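Local coordinates for protein hydrazine synthase subunit alpha (Candidatus Kuenenia stuttgartiensis, PDB 5C2V) that catalyses, within the hydrazine synthase complex, the condensation of hydroxylamine with ammonia to yield hydrazine, at residues 265-279 and 552-565. Residues are numbered along the deposited sequence; the frame is centred on the assembly and turned at random.
With ZN (zinc ion), chain B; HEC (heme c), chain C.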
loop_
_atom_site.group_PDB
_atom_site.type_symbol
_atom_site.label_atom_id
_atom_site.label_comp_id
_atom_site.label_asym_id
_atom_site.label_seq_id
_atom_site.Cartn_x
_atom_site.Cartn_y
_atom_site.Cartn_z
ATOM N N ASP D 265 -33.654 -10.031 -5.125
ATOM C CA ASP D 265 -33.797 -11.205 -4.270
ATOM C C ASP D 265 -32.446 -11.663 -3.716
ATOM O O ASP D 265 -32.381 -12.600 -2.920
ATOM C CB ASP D 265 -34.467 -12.350 -5.034
ATOM C CG ASP D 265 -33.703 -12.745 -6.281
ATOM O OD1 ASP D 265 -33.042 -11.868 -6.874
ATOM O OD2 ASP D 265 -33.764 -13.930 -6.668
ATOM N N GLY D 266 -31.374 -10.996 -4.136
ATOM C CA GLY D 266 -30.036 -11.341 -3.690
ATOM C C GLY D 266 -29.495 -12.602 -4.340
ATOM O O GLY D 266 -28.758 -13.369 -3.716
ATOM N N ALA D 267 -29.865 -12.817 -5.597
ATOM C CA ALA D 267 -29.458 -14.010 -6.332
ATOM C C ALA D 267 -28.043 -13.913 -6.900
ATOM O O ALA D 267 -27.332 -14.914 -6.979
ATOM C CB ALA D 267 -30.448 -14.292 -7.452
ATOM N N TYR D 268 -27.636 -12.711 -7.299
ATOM C CA TYR D 268 -26.378 -12.547 -8.023
ATOM C C TYR D 268 -25.605 -11.281 -7.637
ATOM O O TYR D 268 -25.522 -10.340 -8.427
ATOM C CB TYR D 268 -26.664 -12.548 -9.529
ATOM C CG TYR D 268 -25.458 -12.738 -10.422
ATOM C CD1 TYR D 268 -24.845 -13.980 -10.545
ATOM C CD2 TYR D 268 -24.955 -11.684 -11.174
ATOM C CE1 TYR D 268 -23.750 -14.159 -11.372
ATOM C CE2 TYR D 268 -23.862 -11.854 -12.004
ATOM C CZ TYR D 268 -23.264 -13.092 -12.100
ATOM O OH TYR D 268 -22.176 -13.263 -12.924
ATOM N N PRO D 269 -25.040 -11.248 -6.418
ATOM C CA PRO D 269 -24.194 -10.106 -6.043
ATOM C C PRO D 269 -22.864 -10.087 -6.798
ATOM O O PRO D 269 -22.202 -11.118 -6.906
ATOM C CB PRO D 269 -23.965 -10.314 -4.543
ATOM C CG PRO D 269 -24.163 -11.774 -4.327
ATOM C CD PRO D 269 -25.219 -12.194 -5.302
ATOM N N ARG D 270 -22.481 -8.921 -7.310
ATOM C CA ARG D 270 -21.211 -8.771 -8.013
ATOM C C ARG D 270 -20.622 -7.385 -7.756
ATOM O O ARG D 270 -21.361 -6.414 -7.596
ATOM C CB ARG D 270 -21.396 -9.008 -9.515
ATOM C CG ARG D 270 -22.321 -8.010 -10.189
ATOM C CD ARG D 270 -22.591 -8.374 -11.639
ATOM N NE ARG D 270 -23.314 -7.313 -12.336
ATOM C CZ ARG D 270 -22.731 -6.355 -13.050
ATOM N NH1 ARG D 270 -21.411 -6.323 -13.168
ATOM N NH2 ARG D 270 -23.469 -5.429 -13.649
ATOM N N PRO D 271 -19.283 -7.288 -7.717
ATOM C CA PRO D 271 -18.614 -6.011 -7.444
ATOM C C PRO D 271 -18.680 -5.044 -8.620
ATOM O O PRO D 271 -18.717 -5.477 -9.772
ATOM C CB PRO D 271 -17.168 -6.430 -7.178
ATOM C CG PRO D 271 -17.000 -7.666 -7.989
ATOM C CD PRO D 271 -18.316 -8.386 -7.887
ATOM N N ILE D 272 -18.689 -3.749 -8.324
ATOM C CA ILE D 272 -18.644 -2.729 -9.364
ATOM C C ILE D 272 -17.320 -1.976 -9.293
ATOM O O ILE D 272 -16.536 -2.012 -10.239
ATOM C CB ILE D 272 -19.821 -1.741 -9.255
ATOM C CG1 ILE D 272 -21.141 -2.460 -9.539
ATOM C CG2 ILE D 272 -19.640 -0.583 -10.223
ATOM C CD1 ILE D 272 -21.236 -3.040 -10.935
ATOM N N TYR D 273 -17.070 -1.286 -8.183
ATOM C CA TYR D 273 -15.794 -0.588 -8.028
ATOM C C TYR D 273 -15.335 -0.465 -6.575
ATOM O O TYR D 273 -16.147 -0.275 -5.670
ATOM C CB TYR D 273 -15.881 0.804 -8.657
ATOM C CG TYR D 273 -14.541 1.483 -8.834
ATOM C CD1 TYR D 273 -13.684 1.112 -9.864
ATOM C CD2 TYR D 273 -14.133 2.498 -7.978
ATOM C CE1 TYR D 273 -12.458 1.730 -10.033
ATOM C CE2 TYR D 273 -12.909 3.121 -8.139
ATOM C CZ TYR D 273 -12.076 2.733 -9.168
ATOM O OH TYR D 273 -10.857 3.350 -9.333
ATOM N N GLY D 274 -14.025 -0.572 -6.363
ATOM C CA GLY D 274 -13.430 -0.261 -5.074
ATOM C C GLY D 274 -12.962 -1.406 -4.189
ATOM O O GLY D 274 -12.381 -1.159 -3.132
ATOM N N ASN D 275 -13.221 -2.650 -4.584
ATOM C CA ASN D 275 -12.843 -3.788 -3.744
ATOM C C ASN D 275 -11.529 -4.483 -4.110
ATOM O O ASN D 275 -11.069 -5.362 -3.380
ATOM C CB ASN D 275 -13.964 -4.829 -3.757
ATOM C CG ASN D 275 -13.839 -5.837 -2.631
ATOM O OD1 ASN D 275 -14.028 -5.503 -1.462
ATOM N ND2 ASN D 275 -13.515 -7.077 -2.979
ATOM N N CYS D 276 -10.907 -4.085 -5.214
ATOM C CA CYS D 276 -9.786 -4.858 -5.744
ATOM C C CYS D 276 -8.470 -4.083 -5.787
ATOM O O CYS D 276 -8.461 -2.852 -5.842
ATOM C CB CYS D 276 -10.129 -5.379 -7.144
ATOM S SG CYS D 276 -11.448 -6.632 -7.185
ATOM N N ASP D 277 -7.362 -4.820 -5.757
ATOM C CA ASP D 277 -6.029 -4.228 -5.810
ATOM C C ASP D 277 -5.820 -3.431 -7.091
ATOM O O ASP D 277 -6.180 -3.880 -8.179
ATOM C CB ASP D 277 -4.953 -5.312 -5.693
ATOM C CG ASP D 277 -5.010 -6.053 -4.372
ATOM O OD1 ASP D 277 -4.432 -5.555 -3.383
ATOM O OD2 ASP D 277 -5.629 -7.137 -4.323
ATOM N N GLY D 278 -5.235 -2.246 -6.955
ATOM C CA GLY D 278 -4.959 -1.392 -8.095
ATOM C C GLY D 278 -5.989 -0.293 -8.267
ATOM O O GLY D 278 -5.732 0.711 -8.931
ATOM N N GLU D 279 -7.161 -0.485 -7.671
ATOM C CA GLU D 279 -8.243 0.488 -7.774
ATOM C C GLU D 279 -8.057 1.658 -6.807
ATOM O O GLU D 279 -7.413 1.527 -5.767
ATOM C CB GLU D 279 -9.589 -0.199 -7.540
ATOM C CG GLU D 279 -9.935 -1.205 -8.629
ATOM C CD GLU D 279 -11.163 -2.031 -8.307
ATOM O OE1 GLU D 279 -11.729 -1.856 -7.208
ATOM O OE2 GLU D 279 -11.560 -2.858 -9.155
ATOM N N HIS D 552 -31.138 -21.811 -5.308
ATOM C CA HIS D 552 -30.303 -21.096 -6.260
ATOM C C HIS D 552 -28.960 -21.780 -6.433
ATOM O O HIS D 552 -28.556 -22.607 -5.615
ATOM C CB HIS D 552 -30.093 -19.647 -5.822
ATOM C CG HIS D 552 -31.235 -18.743 -6.162
ATOM N ND1 HIS D 552 -32.506 -18.931 -5.666
ATOM C CD2 HIS D 552 -31.298 -17.647 -6.955
ATOM C CE1 HIS D 552 -33.304 -17.988 -6.136
ATOM N NE2 HIS D 552 -32.594 -17.196 -6.921
ATOM N N GLY D 553 -28.272 -21.429 -7.510
ATOM C CA GLY D 553 -26.928 -21.916 -7.725
ATOM C C GLY D 553 -26.137 -20.879 -8.486
ATOM O O GLY D 553 -26.704 -20.101 -9.252
ATOM N N ARG D 554 -24.822 -20.871 -8.295
ATOM C CA ARG D 554 -24.024 -19.794 -8.876
ATOM C C ARG D 554 -22.760 -20.281 -9.569
ATOM O O ARG D 554 -22.041 -21.131 -9.052
ATOM C CB ARG D 554 -23.654 -18.759 -7.809
ATOM C CG ARG D 554 -22.841 -17.602 -8.370
ATOM C CD ARG D 554 -23.075 -16.294 -7.640
ATOM N NE ARG D 554 -22.536 -15.179 -8.415
ATOM C CZ ARG D 554 -22.414 -13.935 -7.967
ATOM N NH1 ARG D 554 -22.785 -13.629 -6.732
ATOM N NH2 ARG D 554 -21.913 -12.994 -8.757
ATOM N N ILE D 555 -22.489 -19.708 -10.735
ATOM C CA ILE D 555 -21.359 -20.114 -11.552
ATOM C C ILE D 555 -20.259 -19.058 -11.540
ATOM O O ILE D 555 -20.526 -17.865 -11.375
ATOM C CB ILE D 555 -21.790 -20.373 -13.009
ATOM C CG1 ILE D 555 -22.141 -19.057 -13.704
ATOM C CG2 ILE D 555 -22.977 -21.318 -13.055
ATOM C CD1 ILE D 555 -22.341 -19.189 -15.187
ATOM N N CYS D 556 -19.018 -19.506 -11.684
ATOM C CA CYS D 556 -17.907 -18.585 -11.899
ATOM C C CYS D 556 -16.867 -19.235 -12.801
ATOM O O CYS D 556 -16.605 -20.433 -12.692
ATOM C CB CYS D 556 -17.283 -18.159 -10.570
ATOM S SG CYS D 556 -16.819 -19.525 -9.490
ATOM N N SER D 557 -16.285 -18.443 -13.698
ATOM C CA SER D 557 -15.297 -18.952 -14.646
ATOM C C SER D 557 -14.072 -19.509 -13.939
ATOM O O SER D 557 -13.562 -20.571 -14.296
ATOM C CB SER D 557 -14.855 -17.853 -15.616
ATOM O OG SER D 557 -15.923 -17.423 -16.439
ATOM N N GLY D 558 -13.617 -18.788 -12.922
ATOM C CA GLY D 558 -12.330 -19.063 -12.319
ATOM C C GLY D 558 -12.229 -18.564 -10.896
ATOM O O GLY D 558 -13.225 -18.169 -10.291
ATOM N N CYS D 559 -11.015 -18.582 -10.360
ATOM C CA CYS D 559 -10.795 -18.124 -9.001
ATOM C C CYS D 559 -10.294 -16.689 -9.071
ATOM O O CYS D 559 -9.129 -16.442 -9.371
ATOM C CB CYS D 559 -9.790 -19.046 -8.301
ATOM S SG CYS D 559 -9.235 -18.559 -6.660
ATOM N N HIS D 560 -11.187 -15.755 -8.755
ATOM C CA HIS D 560 -10.968 -14.325 -8.976
ATOM C C HIS D 560 -10.354 -14.041 -10.350
ATOM O O HIS D 560 -9.391 -13.288 -10.459
ATOM C CB HIS D 560 -10.089 -13.728 -7.874
ATOM C CG HIS D 560 -10.199 -12.237 -7.766
ATOM N ND1 HIS D 560 -9.344 -11.377 -8.422
ATOM C CD2 HIS D 560 -11.073 -11.454 -7.089
ATOM C CE1 HIS D 560 -9.681 -10.129 -8.147
ATOM N NE2 HIS D 560 -10.728 -10.148 -7.341
ATOM N N TYR D 561 -10.905 -14.654 -11.396
ATOM C CA TYR D 561 -10.385 -14.457 -12.748
ATOM C C TYR D 561 -10.896 -13.154 -13.363
ATOM O O TYR D 561 -10.299 -12.624 -14.302
ATOM C CB TYR D 561 -10.750 -15.648 -13.643
ATOM C CG TYR D 561 -10.607 -15.376 -15.128
ATOM C CD1 TYR D 561 -9.355 -15.302 -15.726
ATOM C CD2 TYR D 561 -11.727 -15.195 -15.930
ATOM C CE1 TYR D 561 -9.222 -15.054 -17.081
ATOM C CE2 TYR D 561 -11.604 -14.947 -17.285
ATOM C CZ TYR D 561 -10.350 -14.877 -17.855
ATOM O OH TYR D 561 -10.224 -14.629 -19.204
ATOM N N GLY D 562 -11.985 -12.626 -12.816
ATOM C CA GLY D 562 -12.568 -11.404 -13.339
ATOM C C GLY D 562 -13.863 -11.605 -14.101
ATOM O O GLY D 562 -14.401 -10.657 -14.673
ATOM N N SER D 563 -14.360 -12.839 -14.125
ATOM C CA SER D 563 -15.636 -13.122 -14.773
ATOM C C SER D 563 -16.769 -12.380 -14.078
ATOM O O SER D 563 -17.751 -12.006 -14.713
ATOM C CB SER D 563 -15.929 -14.622 -14.785
ATOM O OG SER D 563 -16.335 -15.077 -13.506
ATOM N N TYR D 564 -16.645 -12.189 -12.768
ATOM C CA TYR D 564 -17.617 -11.381 -12.046
ATOM C C TYR D 564 -17.169 -9.934 -11.830
ATOM O O TYR D 564 -17.861 -9.176 -11.150
ATOM C CB TYR D 564 -17.984 -12.021 -10.699
ATOM C CG TYR D 564 -16.864 -12.663 -9.903
ATOM C CD1 TYR D 564 -16.063 -11.911 -9.052
ATOM C CD2 TYR D 564 -16.647 -14.034 -9.960
ATOM C CE1 TYR D 564 -15.054 -12.504 -8.306
ATOM C CE2 TYR D 564 -15.644 -14.635 -9.220
ATOM C CZ TYR D 564 -14.850 -13.867 -8.391
ATOM O OH TYR D 564 -13.855 -14.471 -7.647
ATOM N N ARG D 565 -16.025 -9.539 -12.387
ATOM C CA ARG D 565 -15.599 -8.152 -12.217
ATOM C C ARG D 565 -15.446 -7.355 -13.522
ATOM O O ARG D 565 -16.357 -6.622 -13.906
ATOM C CB ARG D 565 -14.274 -8.124 -11.440
ATOM C CG ARG D 565 -13.637 -6.747 -11.279
ATOM C CD ARG D 565 -14.532 -5.789 -10.520
ATOM N NE ARG D 565 -13.987 -4.435 -10.520
ATOM C CZ ARG D 565 -14.240 -3.528 -11.458
ATOM N NH1 ARG D 565 -15.040 -3.827 -12.472
ATOM N NH2 ARG D 565 -13.700 -2.319 -11.378
HETATM ZN ZN ZN B . -11.300 -8.629 -6.084
HETATM FE FE HEC C . -14.188 -15.155 -5.707
HETATM C CHA HEC C . -13.352 -12.092 -4.349
HETATM C CHB HEC C . -17.450 -14.130 -5.964
HETATM C CHC HEC C . -15.122 -18.331 -6.687
HETATM C CHD HEC C . -10.977 -16.266 -5.247
HETATM N NA HEC C . -15.206 -13.435 -5.248
HETATM C C1A HEC C . -14.671 -12.292 -4.686
HETATM C C2A HEC C . -15.739 -11.332 -4.514
HETATM C C3A HEC C . -16.870 -11.889 -4.954
HETATM C C4A HEC C . -16.560 -13.225 -5.427
HETATM C CMA HEC C . -18.267 -11.232 -4.965
HETATM C CAA HEC C . -15.580 -9.917 -3.915
HETATM C CBA HEC C . -15.487 -8.883 -5.033
HETATM C CGA HEC C . -14.204 -9.044 -5.808
HETATM O O1A HEC C . -14.260 -9.083 -7.064
HETATM O O2A HEC C . -13.122 -9.136 -5.174
HETATM N NB HEC C . -15.995 -16.111 -6.105
HETATM C C1B HEC C . -17.143 -15.399 -6.406
HETATM C C2B HEC C . -17.961 -16.223 -7.273
HETATM C C3B HEC C . -17.330 -17.381 -7.471
HETATM C C4B HEC C . -16.076 -17.337 -6.743
HETATM C CMB HEC C . -19.335 -15.832 -7.859
HETATM C CAB HEC C . -17.856 -18.546 -8.341
HETATM C CBB HEC C . -18.164 -19.769 -7.448
HETATM N NC HEC C . -13.216 -16.956 -5.979
HETATM C C1C HEC C . -13.814 -18.164 -6.287
HETATM C C2C HEC C . -12.799 -19.196 -6.221
HETATM C C3C HEC C . -11.690 -18.644 -5.721
HETATM C C4C HEC C . -11.907 -17.212 -5.624
HETATM C CMC HEC C . -13.058 -20.713 -6.356
HETATM C CAC HEC C . -10.371 -19.392 -5.426
HETATM C CBC HEC C . -10.100 -19.376 -3.906
HETATM N ND HEC C . -12.441 -14.314 -4.912
HETATM C C1D HEC C . -11.217 -14.972 -4.854
HETATM C C2D HEC C . -10.221 -14.079 -4.310
HETATM C C3D HEC C . -10.967 -12.768 -4.034
HETATM C C4D HEC C . -12.333 -13.012 -4.432
HETATM C CMD HEC C . -8.727 -14.387 -4.071
HETATM C CAD HEC C . -10.397 -11.462 -3.443
HETATM C CBD HEC C . -9.976 -11.721 -2.002
HETATM C CGD HEC C . -9.386 -10.468 -1.416
HETATM O O1D HEC C . -8.807 -10.556 -0.305
HETATM O O2D HEC C . -9.486 -9.391 -2.061
HETATM O O HOH W 1 -20.551 -15.201 -11.126
HETATM O O HOH W 2 -17.491 -5.106 -11.990
HETATM O O HOH W 3 -13.472 -4.111 -7.295
HETATM O O HOH W 4 -9.857 -8.424 -4.570
#
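C276 and H560 meet at a zinc ion that ties the two segments together: thiolate and imidazole are classic zinc ligands, with SG 2.3 Å and NE2 2.0 Å from the metal. Heme propionate oxygen O2A and a water complete four ligands, and N275 ND2 also donates to O2A. On the imidazole's other nitrogen, ND1 bonds D440, which fixes the ring's rotation.

The heme is attached covalently to 552-565, which carries a CXXCH motif. C556 and C559 form its thioethers, but H560, the usual axial ligand of such motifs, serves zinc instead, and Y564 OH binds the iron at 2.1 Å. P271 CD packs 4.3 Å from Y564 CD1, its compact, apolar ring fitting against the tyrosine.

Two arginines supply the polar links, one to a carbonyl and one to a carboxylate. R554 sends NH1 and NH2 end-on to P269 O, at 2.6 Å from NH1; with CG anti to the backbone N (chi1 -179°), its chain reaches across to Y268, whose ring makes a cation-pi contact with one guanidinium face, while the opposite face meets heme methyl CMB. R565 grips E279 OE2 side-on through NE and NH2 (3.1 Å from NH2) in a salt bridge, while P321 O takes a further NH2 bond. E279 OE1 accepts from G274 N and C276 N, so backbone N-H groups hold the carboxylate beside the type II turn C276-E279.

Strand 270-273 is an edge strand of its four-stranded propeller blade, antiparallel to 256-262; strand 553-556 runs parallel to 428-433. Held by residues of both segments, the heme sits between blade and middle domain.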